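Type I site-specific restriction-modification system, R (Restriction) subunit (Vibrio vulnificus, PDB 3H1T) probably serves as the motor and DNA-cleaving subunit of a type I restriction enzyme, using ATP hydrolysis to translocate DNA before cutting it. Local coordinates at residues 74-79 / 88-93. Sequence-based numbering, arbitrary orientation.
Sequences KRADYL and IAVVEA
D77 and E92 meet across a beta hairpin in what is probably the N-terminal nuclease domain, where they and the following K94 fit the D...ExK signature of the PD-(D/E)XK fold. Strands 75-81 and 86-93 run antiparallel, but the first bends at D77, and the ladder within 74-79 starts only beyond that corner. Y78 and V91 form a hydrogen-bonded pair: V91 N gives a good bond to Y78 O (3.1 Å), while the return bond from Y78 N to V91 O is weak (3.4 Å). L79 and V90 are the next, non-hydrogen-bonded pair. At the far end a classic beta bulge sets I88 and A89 opposite L80 alone.

The polar side chains gather at the corner. D77 CG lies anti to its own carbonyl carbon (chi1 -66°), and OD2 takes the backbone N-H of A93 at 2.7 Å on its anti side, 20° out of the carboxylate plane. D77 OD2 also lies 3.0 Å from E92 OE2, two acceptors with no bond between them, their carboxylate planes 39° apart; in related PD-(D/E)XK nucleases the equivalent acidic pair binds a divalent metal. A water helps join the two residues, accepting from D77 N and donating to V91 O and E92 OE2.

Apolar contacts lie on both faces. Y78 CB rests 3.9 Å from V91 CB, the A93 methyl lies at the edge of the tyrosine ring, and helix 26-40 packs over this side, with T35 OG1 hydrogen-bonded to Y78 OH. On the face V90 shares with L79, V90 CG2, anti to its backbone N, reaches back to A76 CB, before the corner, at 3.7 Å.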
ATOM      1  N   LYS A  74     -17.462   2.040   1.405  1.00 28.94           N
ATOM      2  CA  LYS A  74     -17.973   0.749   0.936  1.00 27.53           C
ATOM      3  C   LYS A  74     -18.501  -0.137   2.056  1.00 28.42           C
ATOM      4  O   LYS A  74     -17.867  -0.274   3.107  1.00 27.52           O
ATOM      5  CB  LYS A  74     -16.885   0.034   0.138  1.00 27.18           C
ATOM      6  CG  LYS A  74     -16.494   0.771  -1.138  1.00 25.27           C
ATOM      7  CD  LYS A  74     -15.326   0.096  -1.828  1.00 26.75           C
ATOM      8  CE  LYS A  74     -15.109   0.633  -3.242  1.00 25.79           C
ATOM      9  NZ  LYS A  74     -14.085   1.721  -3.325  1.00 26.10           N
ATOM     10  N   ARG A  75     -19.641  -0.778   1.803  1.00 35.91           N
ATOM     11  CA  ARG A  75     -20.318  -1.588   2.808  1.00 35.26           C
ATOM     12  C   ARG A  75     -21.040  -2.773   2.160  1.00 33.18           C
ATOM     13  O   ARG A  75     -21.653  -2.638   1.098  1.00 33.76           O
ATOM     14  CB  ARG A  75     -21.314  -0.651   3.496  1.00 53.83           C
ATOM     15  CG  ARG A  75     -21.947  -1.039   4.806  1.00 59.89           C
ATOM     16  CD  ARG A  75     -22.965   0.047   5.129  1.00 62.57           C
ATOM     17  NE  ARG A  75     -22.659   1.310   4.438  1.00 69.19           N
ATOM     18  CZ  ARG A  75     -21.887   2.287   4.925  1.00 70.75           C
ATOM     19  NH1 ARG A  75     -21.328   2.171   6.125  1.00 69.76           N
ATOM     20  NH2 ARG A  75     -21.678   3.393   4.215  1.00 68.45           N
ATOM     21  N   ALA A  76     -20.943  -3.934   2.791  1.00 26.54           N
ATOM     22  CA  ALA A  76     -21.617  -5.123   2.296  1.00 25.27           C
ATOM     23  C   ALA A  76     -22.749  -5.453   3.275  1.00 24.75           C
ATOM     24  O   ALA A  76     -22.567  -5.333   4.484  1.00 24.42           O
ATOM     25  CB  ALA A  76     -20.634  -6.292   2.203  1.00 17.19           C
ATOM     26  N   ASP A  77     -23.910  -5.849   2.764  1.00 25.94           N
ATOM     27  CA  ASP A  77     -25.034  -6.170   3.641  1.00 27.46           C
ATOM     28  C   ASP A  77     -24.631  -7.158   4.732  1.00 27.76           C
ATOM     29  O   ASP A  77     -24.891  -6.919   5.908  1.00 29.31           O
ATOM     30  CB  ASP A  77     -26.212  -6.717   2.841  1.00 30.47           C
ATOM     31  CG  ASP A  77     -26.803  -5.685   1.917  1.00 34.27           C
ATOM     32  OD1 ASP A  77     -26.767  -4.492   2.277  1.00 36.71           O
ATOM     33  OD2 ASP A  77     -27.314  -6.057   0.844  1.00 35.99           O
ATOM     34  N   TYR A  78     -23.999  -8.262   4.346  1.00 26.22           N
ATOM     35  CA  TYR A  78     -23.548  -9.251   5.305  1.00 25.27           C
ATOM     36  C   TYR A  78     -22.205  -9.811   4.903  1.00 25.20           C
ATOM     37  O   TYR A  78     -21.914  -9.981   3.726  1.00 24.90           O
ATOM     38  CB  TYR A  78     -24.502 -10.436   5.428  1.00 27.42           C
ATOM     39  CG  TYR A  78     -25.901 -10.138   5.911  1.00 27.45           C
ATOM     40  CD1 TYR A  78     -26.906  -9.772   5.014  1.00 27.35           C
ATOM     41  CD2 TYR A  78     -26.245 -10.333   7.242  1.00 25.84           C
ATOM     42  CE1 TYR A  78     -28.217  -9.620   5.427  1.00 23.94           C
ATOM     43  CE2 TYR A  78     -27.560 -10.186   7.665  1.00 27.72           C
ATOM     44  CZ  TYR A  78     -28.544  -9.833   6.742  1.00 25.14           C
ATOM     45  OH  TYR A  78     -29.870  -9.732   7.095  1.00 25.87           O
ATOM     46  N   LEU A  79     -21.393 -10.106   5.906  1.00 29.28           N
ATOM     47  CA  LEU A  79     -20.092 -10.686   5.702  1.00 28.58           C
ATOM     48  C   LEU A  79     -20.190 -11.937   6.556  1.00 29.84           C
ATOM     49  O   LEU A  79     -20.569 -11.866   7.722  1.00 31.27           O
ATOM     50  CB  LEU A  79     -19.006  -9.739   6.213  1.00 25.36           C
ATOM     51  CG  LEU A  79     -17.529  -9.847   5.793  1.00 25.44           C
ATOM     52  CD1 LEU A  79     -16.696 -10.211   6.998  1.00 20.55           C
ATOM     53  CD2 LEU A  79     -17.341 -10.850   4.671  1.00 23.60           C
ATOM     54  N   ILE A  88     -15.294 -15.527   4.854  1.00 24.06           N
ATOM     55  CA  ILE A  88     -15.389 -16.515   3.809  1.00 23.64           C
ATOM     56  C   ILE A  88     -16.467 -16.291   2.746  1.00 22.21           C
ATOM     57  O   ILE A  88     -16.345 -16.804   1.644  1.00 24.05           O
ATOM     58  CB  ILE A  88     -15.543 -17.941   4.433  1.00 28.59           C
ATOM     59  CG1 ILE A  88     -15.340 -19.013   3.346  1.00 28.64           C
ATOM     60  CG2 ILE A  88     -16.902 -18.059   5.114  1.00 26.84           C
ATOM     61  CD1 ILE A  88     -15.013 -20.399   3.885  1.00 29.72           C
ATOM     62  N   ALA A  89     -17.508 -15.525   3.049  1.00 19.54           N
ATOM     63  CA  ALA A  89     -18.560 -15.251   2.061  1.00 18.16           C
ATOM     64  C   ALA A  89     -19.216 -13.882   2.227  1.00 19.92           C
ATOM     65  O   ALA A  89     -19.019 -13.192   3.226  1.00 19.67           O
ATOM     66  CB  ALA A  89     -19.640 -16.347   2.097  1.00 17.57           C
ATOM     67  N   VAL A  90     -20.016 -13.494   1.244  1.00 22.75           N
ATOM     68  CA  VAL A  90     -20.682 -12.205   1.314  1.00 23.78           C
ATOM     69  C   VAL A  90     -22.100 -12.280   0.742  1.00 25.06           C
ATOM     70  O   VAL A  90     -22.366 -13.056  -0.176  1.00 24.14           O
ATOM     71  CB  VAL A  90     -19.821 -11.126   0.584  1.00 25.66           C
ATOM     72  CG1 VAL A  90     -19.803 -11.371  -0.919  1.00 23.82           C
ATOM     73  CG2 VAL A  90     -20.325  -9.742   0.939  1.00 23.99           C
ATOM     74  N   VAL A  91     -23.004 -11.483   1.297  1.00 22.79           N
ATOM     75  CA  VAL A  91     -24.391 -11.499   0.861  1.00 23.24           C
ATOM     76  C   VAL A  91     -24.962 -10.138   0.476  1.00 24.82           C
ATOM     77  O   VAL A  91     -24.748  -9.141   1.161  1.00 24.73           O
ATOM     78  CB  VAL A  91     -25.314 -12.065   1.983  1.00 24.86           C
ATOM     79  CG1 VAL A  91     -26.750 -12.214   1.468  1.00 24.02           C
ATOM     80  CG2 VAL A  91     -24.779 -13.397   2.461  1.00 24.91           C
ATOM     81  N   GLU A  92     -25.703 -10.099  -0.618  1.00 30.26           N
ATOM     82  CA  GLU A  92     -26.356  -8.872  -1.046  1.00 33.02           C
ATOM     83  C   GLU A  92     -27.846  -9.134  -0.825  1.00 34.34           C
ATOM     84  O   GLU A  92     -28.409 -10.057  -1.407  1.00 35.45           O
ATOM     85  CB  GLU A  92     -26.078  -8.585  -2.528  1.00 36.80           C
ATOM     86  CG  GLU A  92     -25.366  -7.264  -2.841  1.00 40.89           C
ATOM     87  CD  GLU A  92     -26.085  -6.019  -2.325  1.00 41.84           C
ATOM     88  OE1 GLU A  92     -27.198  -5.709  -2.803  1.00 41.59           O
ATOM     89  OE2 GLU A  92     -25.520  -5.345  -1.436  1.00 42.67           O
ATOM     90  N   ALA A  93     -28.485  -8.344   0.023  1.00 37.21           N
ATOM     91  CA  ALA A  93     -29.900  -8.553   0.278  1.00 38.80           C
ATOM     92  C   ALA A  93     -30.700  -7.530  -0.500  1.00 38.62           C
ATOM     93  O   ALA A  93     -30.189  -6.471  -0.859  1.00 39.77           O
ATOM     94  CB  ALA A  93     -30.194  -8.435   1.779  1.00 37.73           C
TER
HETATM   95  O   HOH W   1     -23.776  -6.678   0.137  1.00 34.34           O
HETATM   96  O   HOH W   2     -25.010  -3.152  -0.357  1.00 45.79           O